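Local coordinates for hypothetical protein (Staphylococcus aureus subsp. aureus, PDB 1QYI) that is of unknown function but probably belongs to the haloacid dehalogenase (HAD) superfamily of hydrolases, with a helical insertion that probably forms its cap, at residues E16-V21 and E183-S188; A23-E28 and D79-V84. All blocks are in the same frame, centred on the assembly; numbering follows the deposited sequence.

Interaction 1. Residues E16-V21 and E183-S188; sequences ERCFDV and EWYLGS
Two first torsions decide how Val21 meets Trp184 and Tyr185. In Val21, CG1 is anti to the backbone N (chi1 178°), which leaves CG2 beside that N, and the two methyls are divided between two neighbours. In Tyr185, CG is also anti to the backbone N (chi1 -158°), and this swings the ring along helix 16-21 until its CD2-CE2 side reaches both Val21 and Cys18. The methyl CG1 of Val21 presses on CB of Trp184 at 3.3 Å, a tight approach, and lies 4.1 Å from Trp184 CG, so the stem of the tryptophan takes the contact. CG2 of Val21 comes up to CD2 of Tyr185 at 3.9 Å, the two side chains crossing at about a right angle. One turn back, SG of Cys18 sits 3.9 Å from CE2 of Tyr185; it meets the ring obliquely and makes a sulfur-aromatic contact. The interface is thus apolar, and the backbones stay apart, with axes 10.2 Å distant and at 100°.

Polar bonds lie beside and behind it. Arg17 grips Asp20 side-on, NE and NH2 both donating to OD2, with NH2 to OD2 at 2.9 Å; Asp20 OD1 pairs with Arg56 of helix 49-60. On the far side of the other helix, OG of Ser188 donates to OE2 of Glu183 at 3.0 Å, and the same carboxylate receives the backbone N of Arg200 and of Thr201. Tyr181, one turn before Tyr185, also packs on Cys18 and Val21.

Helix 16-31 follows strand 3-6, the third in the six-stranded parallel sheet, and the 161 residues between the two segments contain helix but no strand. Such a helical insertion after the first strand is consistent with a C1-type cap on a Rossmann-like HAD core.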
loop_
_atom_site.group_PDB
_atom_site.type_symbol
_atom_site.label_atom_id
_atom_site.label_comp_id
_atom_site.label_asym_id
_atom_site.label_seq_id
_atom_site.Cartn_x
_atom_site.Cartn_y
_atom_site.Cartn_z
ATOM N N GLU A 16 3.510 6.362 3.413
ATOM C CA GLU A 16 4.960 6.309 3.615
ATOM C C GLU A 16 5.481 5.038 4.275
ATOM O O GLU A 16 6.442 4.429 3.797
ATOM C CB GLU A 16 5.416 7.514 4.447
ATOM C CG GLU A 16 5.339 8.845 3.708
ATOM C CD GLU A 16 6.218 8.866 2.467
ATOM O OE1 GLU A 16 7.438 8.611 2.581
ATOM O OE2 GLU A 16 5.688 9.149 1.377
ATOM N N ARG A 17 4.853 4.649 5.384
ATOM C CA ARG A 17 5.259 3.464 6.123
ATOM C C ARG A 17 5.301 2.242 5.208
ATOM O O ARG A 17 6.119 1.347 5.404
ATOM C CB ARG A 17 4.294 3.213 7.283
ATOM C CG ARG A 17 4.954 2.690 8.549
ATOM C CD ARG A 17 5.454 3.822 9.448
ATOM N NE ARG A 17 6.905 3.996 9.396
ATOM C CZ ARG A 17 7.636 4.506 10.391
ATOM N NH1 ARG A 17 7.061 4.892 11.520
ATOM N NH2 ARG A 17 8.949 4.626 10.265
ATOM N N CYS A 18 4.412 2.202 4.214
ATOM C CA CYS A 18 4.392 1.081 3.285
ATOM C C CYS A 18 5.742 1.020 2.584
ATOM O O CYS A 18 6.379 -0.039 2.536
ATOM C CB CYS A 18 3.272 1.241 2.248
ATOM S SG CYS A 18 1.597 0.871 2.867
ATOM N N PHE A 19 6.184 2.158 2.057
ATOM C CA PHE A 19 7.468 2.231 1.364
ATOM C C PHE A 19 8.606 1.890 2.340
ATOM O O PHE A 19 9.631 1.321 1.942
ATOM C CB PHE A 19 7.658 3.631 0.769
ATOM C CG PHE A 19 6.458 4.132 -0.001
ATOM C CD1 PHE A 19 5.824 3.319 -0.942
ATOM C CD2 PHE A 19 5.967 5.417 0.211
ATOM C CE1 PHE A 19 4.721 3.778 -1.656
ATOM C CE2 PHE A 19 4.863 5.884 -0.498
ATOM C CZ PHE A 19 4.237 5.063 -1.436
ATOM N N ASP A 20 8.417 2.241 3.612
ATOM C CA ASP A 20 9.389 1.943 4.658
ATOM C C ASP A 20 9.467 0.423 4.792
ATOM O O ASP A 20 10.520 -0.177 4.589
ATOM C CB ASP A 20 8.933 2.511 6.007
ATOM C CG ASP A 20 9.348 3.944 6.223
ATOM O OD1 ASP A 20 9.766 4.636 5.257
ATOM O OD2 ASP A 20 9.237 4.382 7.388
ATOM N N VAL A 21 8.345 -0.199 5.141
ATOM C CA VAL A 21 8.333 -1.644 5.307
ATOM C C VAL A 21 8.862 -2.287 4.029
ATOM O O VAL A 21 9.659 -3.223 4.088
ATOM C CB VAL A 21 6.931 -2.180 5.632
ATOM C CG1 VAL A 21 6.974 -3.693 5.754
ATOM C CG2 VAL A 21 6.447 -1.565 6.941
ATOM N N GLU A 183 4.537 -9.544 7.862
ATOM C CA GLU A 183 4.866 -9.687 9.273
ATOM C C GLU A 183 5.446 -8.366 9.762
ATOM O O GLU A 183 5.153 -7.910 10.867
ATOM C CB GLU A 183 5.860 -10.826 9.503
ATOM C CG GLU A 183 5.443 -11.681 10.671
ATOM C CD GLU A 183 6.454 -12.746 11.042
ATOM O OE1 GLU A 183 6.803 -13.570 10.170
ATOM O OE2 GLU A 183 6.888 -12.759 12.212
ATOM N N TRP A 184 6.271 -7.757 8.920
ATOM C CA TRP A 184 6.866 -6.468 9.227
ATOM C C TRP A 184 5.745 -5.467 9.517
ATOM O O TRP A 184 5.765 -4.765 10.526
ATOM C CB TRP A 184 7.678 -5.987 8.025
ATOM C CG TRP A 184 9.172 -6.212 8.125
ATOM C CD1 TRP A 184 10.013 -6.616 7.129
ATOM C CD2 TRP A 184 9.997 -5.935 9.265
ATOM N NE1 TRP A 184 11.317 -6.594 7.579
ATOM C CE2 TRP A 184 11.335 -6.172 8.876
ATOM C CE3 TRP A 184 9.736 -5.486 10.566
ATOM C CZ2 TRP A 184 12.405 -5.996 9.746
ATOM C CZ3 TRP A 184 10.798 -5.311 11.432
ATOM C CH2 TRP A 184 12.125 -5.558 11.010
ATOM N N TYR A 185 4.754 -5.429 8.632
ATOM C CA TYR A 185 3.641 -4.506 8.765
ATOM C C TYR A 185 2.610 -4.857 9.837
ATOM O O TYR A 185 2.436 -4.104 10.798
ATOM C CB TYR A 185 2.946 -4.348 7.413
ATOM C CG TYR A 185 2.140 -3.071 7.250
ATOM C CD1 TYR A 185 0.882 -2.927 7.834
ATOM C CD2 TYR A 185 2.640 -2.010 6.494
ATOM C CE1 TYR A 185 0.138 -1.754 7.659
ATOM C CE2 TYR A 185 1.914 -0.843 6.317
ATOM C CZ TYR A 185 0.666 -0.721 6.895
ATOM O OH TYR A 185 -0.056 0.426 6.682
ATOM N N LEU A 186 1.917 -5.980 9.678
ATOM C CA LEU A 186 0.892 -6.373 10.650
ATOM C C LEU A 186 1.473 -6.797 11.989
ATOM O O LEU A 186 0.811 -6.690 13.023
ATOM C CB LEU A 186 0.047 -7.520 10.097
ATOM C CG LEU A 186 -0.508 -7.348 8.681
ATOM C CD1 LEU A 186 -1.052 -8.681 8.199
ATOM C CD2 LEU A 186 -1.587 -6.265 8.649
ATOM N N GLY A 187 2.713 -7.269 11.974
ATOM C CA GLY A 187 3.320 -7.743 13.202
ATOM C C GLY A 187 3.028 -9.231 13.308
ATOM O O GLY A 187 2.094 -9.719 12.684
ATOM N N SER A 188 3.821 -9.955 14.088
ATOM C CA SER A 188 3.652 -11.395 14.243
ATOM C C SER A 188 2.235 -11.851 14.579
ATOM O O SER A 188 1.683 -12.723 13.906
ATOM C CB SER A 188 4.610 -11.907 15.319
ATOM O OG SER A 188 5.961 -11.711 14.922
#

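Interaction 2. Residues A23-E28 and D79-V84; sequences ALTVYE and DMLFIV
Van der Waals contact between aliphatic groups joins Val26 and Thr25 to Leu81 and Val84. Val26 divides its methyls: CG2 lies 3.8 Å from CB of Leu81 and also 3.6 Å from Leu81 O, so it rests against the turn of the other helix, while CG1 meets CG1 of Val84 at 3.9 Å, the two valines crossing at about a right angle. Leu81 holds CG between its backbone N and carbonyl carbon (chi1 65°), an uncommon setting in a helix, and this turns its branched end, CD1 and CD2, onto Thr25. There CG2 of Thr25 stands 3.8 Å from CD1 and 3.9 Å from CD2 of Leu81.

The helices run the same general way, their axes 9.1 Å apart and inclined by 32°, so this is side-by-side packing within the all-helical insertion, probably the cap of the HAD fold. Tyr181 of helix 172-195 touches both Thr25 and Leu81, closing one flank of the pair.

The hydroxyl of Thr25, the polar side-chain group at this interface, is served by its own helix: OG1 bonds back to the carbonyl O of Val21, one turn earlier, while the methyl CG2 meets Leu81.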
loop_
_atom_site.group_PDB
_atom_site.type_symbol
_atom_site.label_atom_id
_atom_site.label_comp_id
_atom_site.label_asym_id
_atom_site.label_seq_id
_atom_site.Cartn_x
_atom_site.Cartn_y
_atom_site.Cartn_z
ATOM N N ALA A 23 11.074 -1.212 2.048
ATOM C CA ALA A 23 12.538 -1.098 2.110
ATOM C C ALA A 23 13.130 -2.093 3.112
ATOM O O ALA A 23 14.088 -2.796 2.801
ATOM C CB ALA A 23 12.947 0.327 2.493
ATOM N N LEU A 24 12.562 -2.136 4.315
ATOM C CA LEU A 24 13.026 -3.060 5.350
ATOM C C LEU A 24 12.932 -4.503 4.888
ATOM O O LEU A 24 13.729 -5.348 5.287
ATOM C CB LEU A 24 12.200 -2.917 6.628
ATOM C CG LEU A 24 12.490 -1.745 7.555
ATOM C CD1 LEU A 24 11.828 -2.021 8.903
ATOM C CD2 LEU A 24 13.999 -1.602 7.735
ATOM N N THR A 25 11.949 -4.794 4.050
ATOM C CA THR A 25 11.791 -6.155 3.570
ATOM C C THR A 25 13.000 -6.559 2.747
ATOM O O THR A 25 13.672 -7.544 3.061
ATOM C CB THR A 25 10.523 -6.295 2.747
ATOM O OG1 THR A 25 9.398 -6.113 3.615
ATOM C CG2 THR A 25 10.445 -7.670 2.117
ATOM N N VAL A 26 13.284 -5.785 1.708
ATOM C CA VAL A 26 14.424 -6.049 0.843
ATOM C C VAL A 26 15.695 -6.171 1.684
ATOM O O VAL A 26 16.487 -7.104 1.518
ATOM C CB VAL A 26 14.581 -4.904 -0.178
ATOM C CG1 VAL A 26 15.659 -5.241 -1.194
ATOM C CG2 VAL A 26 13.255 -4.654 -0.871
ATOM N N TYR A 27 15.872 -5.237 2.611
ATOM C CA TYR A 27 17.049 -5.237 3.475
ATOM C C TYR A 27 17.137 -6.492 4.373
ATOM O O TYR A 27 18.200 -7.090 4.513
ATOM C CB TYR A 27 17.061 -3.941 4.308
ATOM C CG TYR A 27 18.410 -3.551 4.883
ATOM C CD1 TYR A 27 19.524 -3.334 4.057
ATOM C CD2 TYR A 27 18.575 -3.396 6.258
ATOM C CE1 TYR A 27 20.769 -2.975 4.600
ATOM C CE2 TYR A 27 19.799 -3.039 6.810
ATOM C CZ TYR A 27 20.891 -2.834 5.990
ATOM O OH TYR A 27 22.101 -2.524 6.574
ATOM N N GLU A 28 16.029 -6.905 4.975
ATOM C CA GLU A 28 16.070 -8.088 5.822
ATOM C C GLU A 28 16.349 -9.345 5.016
ATOM O O GLU A 28 16.964 -10.292 5.505
ATOM C CB GLU A 28 14.757 -8.287 6.545
ATOM C CG GLU A 28 14.857 -9.284 7.675
ATOM C CD GLU A 28 13.508 -9.776 8.117
ATOM O OE1 GLU A 28 12.512 -9.018 7.960
ATOM O OE2 GLU A 28 13.450 -10.917 8.635
ATOM N N ASP A 79 4.906 -6.103 -5.105
ATOM C CA ASP A 79 5.602 -6.204 -6.380
ATOM C C ASP A 79 6.900 -5.393 -6.399
ATOM O O ASP A 79 7.940 -5.887 -6.847
ATOM C CB ASP A 79 4.696 -5.754 -7.530
ATOM C CG ASP A 79 3.491 -6.664 -7.720
ATOM O OD1 ASP A 79 3.675 -7.894 -7.843
ATOM O OD2 ASP A 79 2.353 -6.144 -7.748
HETATM N N MSE A 80 6.841 -4.160 -5.903
HETATM C CA MSE A 80 8.017 -3.296 -5.882
HETATM C C MSE A 80 9.210 -3.882 -5.120
HETATM O O MSE A 80 10.317 -3.957 -5.652
HETATM C CB MSE A 80 7.667 -1.930 -5.290
HETATM C CG MSE A 80 6.612 -1.172 -6.061
HETATM SE SE MSE A 80 6.451 0.649 -5.458
HETATM C CE MSE A 80 6.454 0.330 -3.531
ATOM N N LEU A 81 8.983 -4.285 -3.874
ATOM C CA LEU A 81 10.046 -4.851 -3.066
ATOM C C LEU A 81 10.558 -6.145 -3.697
ATOM O O LEU A 81 11.737 -6.472 -3.584
ATOM C CB LEU A 81 9.548 -5.106 -1.643
ATOM C CG LEU A 81 8.450 -6.145 -1.426
ATOM C CD1 LEU A 81 9.059 -7.545 -1.374
ATOM C CD2 LEU A 81 7.737 -5.852 -0.100
ATOM N N PHE A 82 9.677 -6.883 -4.365
ATOM C CA PHE A 82 10.090 -8.124 -5.009
ATOM C C PHE A 82 11.073 -7.860 -6.149
ATOM O O PHE A 82 12.128 -8.484 -6.202
ATOM C CB PHE A 82 8.875 -8.879 -5.562
ATOM C CG PHE A 82 9.231 -10.119 -6.352
ATOM C CD1 PHE A 82 9.675 -11.272 -5.706
ATOM C CD2 PHE A 82 9.100 -10.137 -7.743
ATOM C CE1 PHE A 82 9.977 -12.423 -6.425
ATOM C CE2 PHE A 82 9.400 -11.285 -8.476
ATOM C CZ PHE A 82 9.839 -12.436 -7.813
ATOM N N ILE A 83 10.717 -6.956 -7.064
ATOM C CA ILE A 83 11.576 -6.636 -8.206
ATOM C C ILE A 83 12.930 -6.089 -7.755
ATOM O O ILE A 83 13.976 -6.480 -8.278
ATOM C CB ILE A 83 10.887 -5.612 -9.189
ATOM C CG1 ILE A 83 10.422 -6.320 -10.473
ATOM C CG2 ILE A 83 11.868 -4.536 -9.637
ATOM C CD1 ILE A 83 9.300 -7.327 -10.301
ATOM N N VAL A 84 12.908 -5.194 -6.779
ATOM C CA VAL A 84 14.133 -4.598 -6.251
ATOM C C VAL A 84 15.036 -5.668 -5.627
ATOM O O VAL A 84 16.256 -5.629 -5.774
ATOM C CB VAL A 84 13.796 -3.515 -5.191
ATOM C CG1 VAL A 84 15.043 -3.123 -4.412
ATOM C CG2 VAL A 84 13.202 -2.294 -5.891
#

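From the N terminus, the chain leaves strand 3-6 and enters helix 16-31, which supplies one side of both contacts: residues 16-21 to interaction 1, residues 23-28 to interaction 2. Interaction 2 closes first, where helix 77-93 returns after about 50 residues. Interaction 1 closes the larger loop when helix 172-195 comes back, so the smaller loop is nested inside it. The centres lie 11 Å apart, and the contacts meet directly: CD1 of Trp184 is 3.6 Å from OG1 of Thr25, and CE of Met80 is 4.0 Å from CD1 of Phe19. Helix 16-31 therefore binds the early and late helices of the insertion together.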